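Local coordinates for protein phospholyase (Arthrobacter aurescens, PDB 5G4I) that uses pyridoxal 5'-phosphate as its cofactor and catalyses a phospholyase (phosphate-eliminating) reaction on the scaffold of a class III transaminase, at residues Y79-T84 / N93-E98; E224-L229 / G366-I371; R346-N351 / Q430-L435. One frame throughout, in Å; residues are numbered along the deposited sequence.

Contact 1 (Y79-T84 / N93-E98); sequences YQQLLT and NSRVVE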
loop_
_atom_site.group_PDB
_atom_site.type_symbol
_atom_site.label_atom_id
_atom_site.label_comp_id
_atom_site.label_asym_id
_atom_site.label_seq_id
_atom_site.Cartn_x
_atom_site.Cartn_y
_atom_site.Cartn_z
ATOM N N TYR A 79 7.365 -7.567 -18.111
ATOM C CA TYR A 79 7.429 -6.814 -19.370
ATOM C C TYR A 79 6.402 -7.318 -20.408
ATOM O O TYR A 79 5.659 -6.512 -21.044
ATOM C CB TYR A 79 8.842 -6.935 -19.959
ATOM C CG TYR A 79 9.035 -6.119 -21.251
ATOM C CD1 TYR A 79 8.945 -4.736 -21.266
ATOM C CD2 TYR A 79 9.344 -6.765 -22.420
ATOM C CE1 TYR A 79 9.195 -3.966 -22.409
ATOM C CE2 TYR A 79 9.500 -6.044 -23.595
ATOM C CZ TYR A 79 9.432 -4.658 -23.562
ATOM O OH TYR A 79 9.621 -3.858 -24.731
ATOM N N GLN A 80 6.289 -8.658 -20.588
ATOM C CA GLN A 80 5.297 -9.203 -21.547
ATOM C C GLN A 80 3.884 -8.773 -21.178
ATOM O O GLN A 80 3.092 -8.375 -22.067
ATOM C CB GLN A 80 5.407 -10.724 -21.720
ATOM C CG GLN A 80 6.752 -11.055 -22.380
ATOM C CD GLN A 80 7.266 -12.472 -22.316
ATOM O OE1 GLN A 80 6.496 -13.360 -22.286
ATOM N NE2 GLN A 80 8.594 -12.658 -22.445
ATOM N N GLN A 81 3.535 -8.773 -19.876
ATOM C CA GLN A 81 2.207 -8.275 -19.491
ATOM C C GLN A 81 2.059 -6.786 -19.689
ATOM O O GLN A 81 0.957 -6.328 -20.063
ATOM C CB GLN A 81 1.827 -8.725 -18.093
ATOM C CG GLN A 81 0.361 -8.515 -17.730
ATOM C CD GLN A 81 -0.632 -9.353 -18.570
ATOM O OE1 GLN A 81 -0.441 -10.597 -18.746
ATOM N NE2 GLN A 81 -1.696 -8.723 -19.029
ATOM N N LEU A 82 3.121 -6.008 -19.472
ATOM C CA LEU A 82 3.060 -4.589 -19.709
ATOM C C LEU A 82 2.826 -4.198 -21.215
ATOM O O LEU A 82 2.387 -3.090 -21.472
ATOM C CB LEU A 82 4.338 -3.867 -19.224
ATOM C CG LEU A 82 4.417 -3.712 -17.688
ATOM C CD1 LEU A 82 5.873 -3.408 -17.222
ATOM C CD2 LEU A 82 3.514 -2.561 -17.172
ATOM N N LEU A 83 3.201 -5.124 -22.103
ATOM C CA LEU A 83 2.890 -4.945 -23.600
ATOM C C LEU A 83 1.517 -5.393 -23.927
ATOM O O LEU A 83 1.098 -5.267 -25.100
ATOM C CB LEU A 83 3.930 -5.681 -24.445
ATOM C CG LEU A 83 5.322 -5.131 -24.365
ATOM C CD1 LEU A 83 6.323 -5.988 -25.177
ATOM C CD2 LEU A 83 5.430 -3.681 -24.780
ATOM N N THR A 84 0.751 -5.910 -22.980
ATOM C CA THR A 84 -0.574 -6.525 -23.216
ATOM C C THR A 84 -1.697 -5.684 -22.640
ATOM O O THR A 84 -2.411 -4.958 -23.378
ATOM C CB THR A 84 -0.560 -7.982 -22.686
ATOM O OG1 THR A 84 0.541 -8.731 -23.273
ATOM C CG2 THR A 84 -1.856 -8.723 -23.009
ATOM N N ASN A 93 -10.205 -10.635 -15.988
ATOM C CA ASN A 93 -8.889 -10.880 -16.636
ATOM C C ASN A 93 -8.346 -12.181 -15.984
ATOM O O ASN A 93 -8.449 -12.377 -14.747
ATOM C CB ASN A 93 -7.916 -9.729 -16.539
ATOM C CG ASN A 93 -6.621 -9.933 -17.345
ATOM O OD1 ASN A 93 -6.529 -9.557 -18.617
ATOM N ND2 ASN A 93 -5.667 -10.558 -16.758
ATOM N N SER A 94 -7.725 -13.045 -16.789
ATOM C CA SER A 94 -7.323 -14.357 -16.301
ATOM C C SER A 94 -6.109 -14.335 -15.344
ATOM O O SER A 94 -5.948 -15.269 -14.525
ATOM C CB SER A 94 -7.044 -15.382 -17.413
ATOM O OG SER A 94 -5.939 -15.028 -18.128
ATOM N N ARG A 95 -5.193 -13.377 -15.471
ATOM C CA ARG A 95 -3.922 -13.463 -14.716
ATOM C C ARG A 95 -4.118 -13.453 -13.197
ATOM O O ARG A 95 -3.437 -14.258 -12.482
ATOM C CB ARG A 95 -2.887 -12.350 -15.091
ATOM C CG ARG A 95 -2.571 -12.181 -16.578
ATOM C CD ARG A 95 -2.131 -13.415 -17.355
ATOM N NE ARG A 95 -1.058 -14.168 -16.755
ATOM C CZ ARG A 95 0.253 -13.925 -16.884
ATOM N NH1 ARG A 95 0.680 -12.817 -17.469
ATOM N NH2 ARG A 95 1.181 -14.730 -16.338
ATOM N N VAL A 96 -5.001 -12.588 -12.682
ATOM C CA VAL A 96 -5.244 -12.569 -11.232
ATOM C C VAL A 96 -5.837 -13.895 -10.710
ATOM O O VAL A 96 -5.520 -14.331 -9.599
ATOM C CB VAL A 96 -6.093 -11.350 -10.763
ATOM C CG1 VAL A 96 -7.494 -11.361 -11.361
ATOM C CG2 VAL A 96 -6.089 -11.237 -9.226
ATOM N N VAL A 97 -6.689 -14.495 -11.555
ATOM C CA VAL A 97 -7.290 -15.779 -11.142
ATOM C C VAL A 97 -6.246 -16.886 -11.119
ATOM O O VAL A 97 -6.198 -17.721 -10.195
ATOM C CB VAL A 97 -8.501 -16.107 -12.065
ATOM C CG1 VAL A 97 -9.141 -17.462 -11.668
ATOM C CG2 VAL A 97 -9.534 -15.033 -11.878
ATOM N N GLU A 98 -5.410 -16.947 -12.159
ATOM C CA GLU A 98 -4.326 -17.894 -12.233
ATOM C C GLU A 98 -3.382 -17.760 -11.004
ATOM O O GLU A 98 -2.975 -18.740 -10.364
ATOM C CB GLU A 98 -3.484 -17.728 -13.488
ATOM C CG GLU A 98 -4.227 -18.071 -14.755
ATOM C CD GLU A 98 -3.611 -17.434 -16.029
ATOM O OE1 GLU A 98 -2.449 -16.853 -16.001
ATOM O OE2 GLU A 98 -4.350 -17.552 -17.079
#

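Contact 2 (E224-L229 / G366-I371); sequences EGLLQL and GLFFGI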
loop_
_atom_site.group_PDB
_atom_site.type_symbol
_atom_site.label_atom_id
_atom_site.label_comp_id
_atom_site.label_asym_id
_atom_site.label_seq_id
_atom_site.Cartn_x
_atom_site.Cartn_y
_atom_site.Cartn_z
ATOM N N GLU A 224 12.246 -9.705 17.785
ATOM C CA GLU A 224 12.406 -10.024 19.199
ATOM C C GLU A 224 13.794 -10.647 19.546
ATOM O O GLU A 224 14.123 -10.790 20.751
ATOM C CB GLU A 224 11.360 -11.088 19.581
ATOM C CG GLU A 224 9.897 -10.611 19.611
ATOM C CD GLU A 224 9.195 -10.650 18.271
ATOM O OE1 GLU A 224 9.823 -10.936 17.185
ATOM O OE2 GLU A 224 7.961 -10.389 18.242
ATOM N N GLY A 225 14.589 -10.990 18.543
ATOM C CA GLY A 225 15.910 -11.677 18.698
ATOM C C GLY A 225 15.973 -13.110 18.253
ATOM O O GLY A 225 16.874 -13.864 18.729
ATOM N N LEU A 226 15.084 -13.602 17.409
ATOM C CA LEU A 226 15.008 -14.962 16.909
ATOM C C LEU A 226 14.837 -16.028 17.980
ATOM O O LEU A 226 15.749 -16.820 18.313
ATOM C CB LEU A 226 16.239 -15.314 15.958
ATOM C CG LEU A 226 16.186 -14.747 14.576
ATOM C CD1 LEU A 226 17.566 -15.002 13.865
ATOM C CD2 LEU A 226 15.055 -15.394 13.742
ATOM N N LEU A 227 13.685 -15.968 18.647
ATOM C CA LEU A 227 13.384 -16.817 19.810
ATOM C C LEU A 227 13.070 -18.276 19.455
ATOM O O LEU A 227 12.540 -18.552 18.373
ATOM C CB LEU A 227 12.172 -16.199 20.504
ATOM C CG LEU A 227 12.181 -14.690 20.793
ATOM C CD1 LEU A 227 10.878 -14.281 21.522
ATOM C CD2 LEU A 227 13.377 -14.249 21.591
ATOM N N GLN A 228 13.413 -19.204 20.364
ATOM C CA GLN A 228 13.053 -20.616 20.221
ATOM C C GLN A 228 11.993 -20.901 21.296
ATOM O O GLN A 228 12.319 -20.906 22.510
ATOM C CB GLN A 228 14.289 -21.575 20.389
ATOM C CG GLN A 228 13.867 -23.050 20.242
ATOM C CD GLN A 228 14.971 -24.107 20.609
ATOM O OE1 GLN A 228 16.150 -23.772 20.712
ATOM N NE2 GLN A 228 14.565 -25.345 20.826
ATOM N N LEU A 229 10.763 -21.154 20.896
ATOM C CA LEU A 229 9.689 -21.265 21.886
ATOM C C LEU A 229 9.574 -22.672 22.467
ATOM O O LEU A 229 9.797 -23.664 21.736
ATOM C CB LEU A 229 8.336 -20.868 21.245
ATOM C CG LEU A 229 8.044 -19.362 21.181
ATOM C CD1 LEU A 229 9.085 -18.506 20.432
ATOM C CD2 LEU A 229 6.676 -19.154 20.547
ATOM N N GLY A 366 16.418 -23.031 8.448
ATOM C CA GLY A 366 16.320 -22.827 7.042
ATOM C C GLY A 366 17.304 -21.752 6.655
ATOM O O GLY A 366 18.501 -21.838 7.017
ATOM N N LEU A 367 16.867 -20.738 5.940
ATOM C CA LEU A 367 17.779 -19.625 5.526
ATOM C C LEU A 367 17.479 -18.324 6.327
ATOM O O LEU A 367 17.722 -17.207 5.832
ATOM C CB LEU A 367 17.831 -19.415 4.009
ATOM C CG LEU A 367 18.492 -20.519 3.225
ATOM C CD1 LEU A 367 18.462 -20.278 1.759
ATOM C CD2 LEU A 367 19.974 -20.633 3.680
ATOM N N PHE A 368 17.022 -18.449 7.575
ATOM C CA PHE A 368 16.933 -17.306 8.525
ATOM C C PHE A 368 17.654 -17.747 9.788
ATOM O O PHE A 368 17.126 -18.479 10.624
ATOM C CB PHE A 368 15.478 -16.844 8.782
ATOM C CG PHE A 368 15.335 -15.436 9.221
ATOM C CD1 PHE A 368 16.275 -14.804 10.073
ATOM C CD2 PHE A 368 14.270 -14.645 8.769
ATOM C CE1 PHE A 368 16.090 -13.470 10.522
ATOM C CE2 PHE A 368 14.134 -13.358 9.232
ATOM C CZ PHE A 368 15.062 -12.738 10.055
ATOM N N PHE A 369 18.917 -17.301 9.918
ATOM C CA PHE A 369 19.775 -17.749 11.070
ATOM C C PHE A 369 20.350 -16.562 11.768
ATOM O O PHE A 369 20.528 -15.451 11.245
ATOM C CB PHE A 369 20.936 -18.737 10.671
ATOM C CG PHE A 369 20.584 -20.215 10.752
ATOM C CD1 PHE A 369 20.704 -20.936 11.935
ATOM C CD2 PHE A 369 20.153 -20.892 9.598
ATOM C CE1 PHE A 369 20.355 -22.202 12.021
ATOM C CE2 PHE A 369 19.810 -22.265 9.680
ATOM C CZ PHE A 369 19.960 -22.883 10.814
ATOM N N GLY A 370 20.704 -16.787 13.035
ATOM C CA GLY A 370 21.398 -15.778 13.826
ATOM C C GLY A 370 22.192 -16.377 14.985
ATOM O O GLY A 370 22.062 -17.524 15.338
ATOM N N ILE A 371 23.038 -15.517 15.546
ATOM C CA ILE A 371 23.785 -15.840 16.807
ATOM C C ILE A 371 23.805 -14.573 17.704
ATOM O O ILE A 371 24.013 -13.464 17.215
ATOM C CB ILE A 371 25.257 -16.303 16.491
ATOM C CG1 ILE A 371 25.983 -15.393 15.486
ATOM C CG2 ILE A 371 25.226 -17.766 16.050
ATOM C CD1 ILE A 371 27.509 -15.652 15.377
#

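Contact 3 (R346-N351 / Q430-L435); sequences RKRLEN and QLELSL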
loop_
_atom_site.group_PDB
_atom_site.type_symbol
_atom_site.label_atom_id
_atom_site.label_comp_id
_atom_site.label_asym_id
_atom_site.label_seq_id
_atom_site.Cartn_x
_atom_site.Cartn_y
_atom_site.Cartn_z
ATOM N N ARG A 346 23.393 -24.678 10.485
ATOM C CA ARG A 346 23.235 -24.834 11.938
ATOM C C ARG A 346 24.376 -25.596 12.586
ATOM O O ARG A 346 24.923 -25.163 13.620
ATOM C CB ARG A 346 21.894 -25.540 12.267
ATOM C CG ARG A 346 21.738 -25.943 13.714
ATOM C CD ARG A 346 20.242 -25.750 14.017
ATOM N NE ARG A 346 20.233 -25.260 15.330
ATOM C CZ ARG A 346 19.860 -24.112 15.918
ATOM N NH1 ARG A 346 18.910 -23.154 15.570
ATOM N NH2 ARG A 346 20.351 -24.087 17.133
ATOM N N LYS A 347 24.794 -26.714 11.960
ATOM C CA LYS A 347 25.972 -27.470 12.469
ATOM C C LYS A 347 27.222 -26.595 12.501
ATOM O O LYS A 347 27.952 -26.589 13.531
ATOM C CB LYS A 347 26.165 -28.743 11.649
ATOM C CG LYS A 347 25.039 -29.747 11.908
ATOM N N ARG A 348 27.446 -25.852 11.446
ATOM C CA ARG A 348 28.631 -24.967 11.444
ATOM C C ARG A 348 28.564 -23.891 12.505
ATOM O O ARG A 348 29.589 -23.576 13.194
ATOM C CB ARG A 348 28.875 -24.309 10.108
ATOM C CG ARG A 348 30.059 -23.354 10.109
ATOM C CD ARG A 348 31.392 -24.085 10.042
ATOM N NE ARG A 348 31.409 -24.293 8.615
ATOM C CZ ARG A 348 32.079 -23.545 7.723
ATOM N NH1 ARG A 348 32.966 -22.638 8.096
ATOM N NH2 ARG A 348 31.829 -23.757 6.500
ATOM N N LEU A 349 27.395 -23.211 12.654
ATOM C CA LEU A 349 27.248 -22.178 13.675
ATOM C C LEU A 349 27.350 -22.790 15.114
ATOM O O LEU A 349 27.865 -22.094 15.977
ATOM C CB LEU A 349 25.885 -21.424 13.492
ATOM C CG LEU A 349 25.767 -20.548 12.284
ATOM C CD1 LEU A 349 24.351 -20.010 12.156
ATOM C CD2 LEU A 349 26.723 -19.337 12.371
ATOM N N GLU A 350 26.823 -24.006 15.376
ATOM C CA GLU A 350 27.053 -24.681 16.698
ATOM C C GLU A 350 28.591 -24.878 16.988
ATOM O O GLU A 350 29.051 -24.635 18.133
ATOM C CB GLU A 350 26.304 -25.961 16.761
ATOM C CG GLU A 350 24.843 -25.639 16.898
ATOM C CD GLU A 350 23.911 -26.800 16.812
ATOM O OE1 GLU A 350 24.346 -27.850 16.297
ATOM O OE2 GLU A 350 22.699 -26.605 17.229
ATOM N N ASN A 351 29.362 -25.233 15.978
ATOM C CA ASN A 351 30.841 -25.339 16.142
ATOM C C ASN A 351 31.443 -23.997 16.481
ATOM O O ASN A 351 32.255 -23.890 17.436
ATOM C CB ASN A 351 31.506 -25.959 14.904
ATOM C CG ASN A 351 31.298 -27.480 14.798
ATOM O OD1 ASN A 351 30.832 -28.118 15.711
ATOM N ND2 ASN A 351 31.594 -28.024 13.645
ATOM N N GLN A 430 34.256 -16.164 6.370
ATOM C CA GLN A 430 34.523 -14.741 6.732
ATOM C C GLN A 430 34.031 -14.417 8.128
ATOM O O GLN A 430 34.739 -13.680 8.870
ATOM C CB GLN A 430 33.905 -13.818 5.655
ATOM C CG GLN A 430 34.518 -13.925 4.323
ATOM C CD GLN A 430 36.043 -13.750 4.268
ATOM O OE1 GLN A 430 36.554 -12.690 4.637
ATOM N NE2 GLN A 430 36.782 -14.796 3.867
ATOM N N LEU A 431 32.915 -14.982 8.582
ATOM C CA LEU A 431 32.402 -14.748 9.887
ATOM C C LEU A 431 33.351 -15.250 10.957
ATOM O O LEU A 431 33.646 -14.536 11.964
ATOM C CB LEU A 431 31.007 -15.364 10.070
ATOM C CG LEU A 431 30.372 -15.276 11.474
ATOM C CD1 LEU A 431 30.189 -13.803 11.866
ATOM C CD2 LEU A 431 29.054 -16.031 11.534
ATOM N N GLU A 432 33.863 -16.487 10.765
ATOM C CA GLU A 432 34.905 -17.013 11.696
ATOM C C GLU A 432 36.165 -16.165 11.768
ATOM O O GLU A 432 36.624 -15.919 12.895
ATOM C CB GLU A 432 35.311 -18.433 11.321
ATOM C CG GLU A 432 34.178 -19.387 11.590
ATOM C CD GLU A 432 34.754 -20.878 11.928
ATOM O OE1 GLU A 432 35.235 -21.056 13.070
ATOM O OE2 GLU A 432 34.634 -21.662 11.077
ATOM N N LEU A 433 36.657 -15.706 10.647
ATOM C CA LEU A 433 37.816 -14.831 10.632
ATOM C C LEU A 433 37.533 -13.477 11.292
ATOM O O LEU A 433 38.360 -12.911 12.063
ATOM C CB LEU A 433 38.353 -14.691 9.232
ATOM C CG LEU A 433 38.906 -15.999 8.584
ATOM C CD1 LEU A 433 39.103 -15.788 7.136
ATOM C CD2 LEU A 433 40.158 -16.554 9.288
ATOM N N SER A 434 36.349 -12.935 11.054
ATOM C CA SER A 434 35.927 -11.714 11.737
ATOM C C SER A 434 35.849 -11.863 13.274
ATOM O O SER A 434 36.343 -10.983 14.051
ATOM C CB SER A 434 34.599 -11.224 11.043
ATOM O OG SER A 434 34.333 -9.860 11.505
ATOM N N LEU A 435 35.216 -12.894 13.792
ATOM C CA LEU A 435 35.124 -13.235 15.206
ATOM C C LEU A 435 36.551 -13.329 15.812
ATOM O O LEU A 435 36.821 -12.818 16.942
ATOM C CB LEU A 435 34.328 -14.492 15.465
ATOM C CG LEU A 435 32.812 -14.326 15.330
ATOM C CD1 LEU A 435 32.190 -15.708 15.239
ATOM C CD2 LEU A 435 32.166 -13.572 16.468
#

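Contact 1 (Y79-T84 / N93-E98)
Gln81, in the last turn of helix 72-82, and Arg95, in the first turn of helix 94-104, are the only pair of residues with atoms within 4.5 Å across the two segments. The side chain of Gln81 starts with CG anti to the backbone N and bends at chi2, which carries its amide toward the second helix. There OE1 takes a hydrogen bond from Arg95 NH1 at 2.8 Å, with an N-H...O angle of 153°. The oxygen lies in the guanidinium plane, at its edge, although the amide itself is turned 51° from that plane. The same OE1 rests 3.4 Å from Arg95 CG, because the arginine folds back at chi2 and chi3. NE2 of Gln81 bonds to the carbonyl of Val85. At the end of the segment Thr84 OG1 donates a hydrogen bond to Gln80 O (2.8 Å).

The contact joins two helix ends beside the dimer interface: Thr84 makes backbone hydrogen bonds to the second subunit, and Val97 packs on Arg22 of that subunit. Within its own helix Arg95 NE forms a salt bridge with Glu98 OE1, 3.1 Å away on the syn side but tilted 30° out of the carboxylate plane. With both ends of the Gln81 amide engaged its flip is fixed; the uncharged amide accepts one N-H of the guanidinium, whose charge is probably offset mainly by Glu98.

Contact 2 (E224-L229 / G366-I371)
Leu226 is the one side chain of loop 224-229 that reaches strand 368-373, and it does so with both methyl groups. CD1 lies against the backbone, 3.7 Å from Gly370 N and 3.8 Å from the carbonyl carbon of Phe369, and it also reaches the ring of Phe368, 4.0 Å from CE1. CD2 meets the ring alone, coming at it obliquely to 3.9 Å from Phe368 CE1. The fork therefore sits in the angle between the strand backbone and the aromatic side chain. Leu226 has CG anti to its carbonyl carbon (chi1 -76°), which aims the branch at the strand. On the other side, Phe368 sets off along the strand flank, and a chi1 of -155° swings its ring round to the leucine. The side chains meet by van der Waals packing alone, and CD1 also rests on peptide backbone.

Glycine at position 370 is part of the fit, since a CB on Gly370 would come 2.9 Å from Leu226 CD1, a clash. Phe369, whose CB is directed away from the loop, lends mainly its backbone. Cutting the leucine back to an alanine here would probably leave a gap over Gly370 and take away one of the surfaces packed against the Phe368 ring.

Phe368 also touches Gln254, a residue that binds pyridoxal 5'-phosphate, so the leucine backs a second-shell aromatic. The carbonyl of Leu226 is bonded to Arg363 NH1, which anchors the loop to strand 359-365. In the sheet, strand 368-373 runs antiparallel between 359-365 and 410-413; Leu226 packs on one face of it, while Ile371 turns its CB to the other and packs on Val362 and Leu411 of those two neighbours.

Contact 3 (R346-N351 / Q430-L435)
Arg348 and Glu432 face each other across helices 334-355 and 421-436, joined by a salt bridge of 3.6 Å between NH1 and OE2. The length marks an ion pair rather than a tight bond. OE2 lies at the edge of the guanidinium, near its plane, yet the carboxylate is turned 61° from it, so the groups do not form a coplanar two-pronged pair. Beside them, Leu349 CD2 meets Leu431 CD2 at 4.1 Å, the two side chains lying roughly perpendicular.

Torsions explain the reach. Arg348 leaves its helix with CG anti to the backbone N (chi1 178°), then bends at chi2 and chi3 to bring NH1 to Glu432. Leu431 likewise has CG anti to N, which directs the branch toward Leu349, CD2 making the touch. Further out, Glu432 OE1 has a long, weak ion pair with Arg355, and Arg348 NH2 a similar one with Asp425.

This is helix-helix packing away from the cofactor site, a partly exposed ion pair flanking a leucine pair. Met413 of strand 410-413 touches both leucines, and Val362 of strand 359-365 supports Leu349. Met394 of helix 384-396 packs on Leu431, so the two helices lie over the sheet that also holds strand 368-373, with a third helix beside 421-436.

Contacts 2 and 3 adjoin, with centres 15 Å apart, and share the sheet containing strand 368-373. Ile371 CD1 lies 4.2 Å from Leu431 CD2 and Ile371 CG2 lies 4.3 Å from Leu349 CD2, so one face of that strand meets both helices of contact 3, while contact 2 uses the other face. Their segments alternate along the chain. Contact 2 is nearest the cofactor: the Phe368 side chain is about 8 Å from bound pyridoxal 5'-phosphate. Contact 3 is away from the annotated sites. Contact 1, also remote from them, has its centre 37 Å from that of contact 2 and lies near the second subunit, where Tyr79 meets Tyr79 of the other chain.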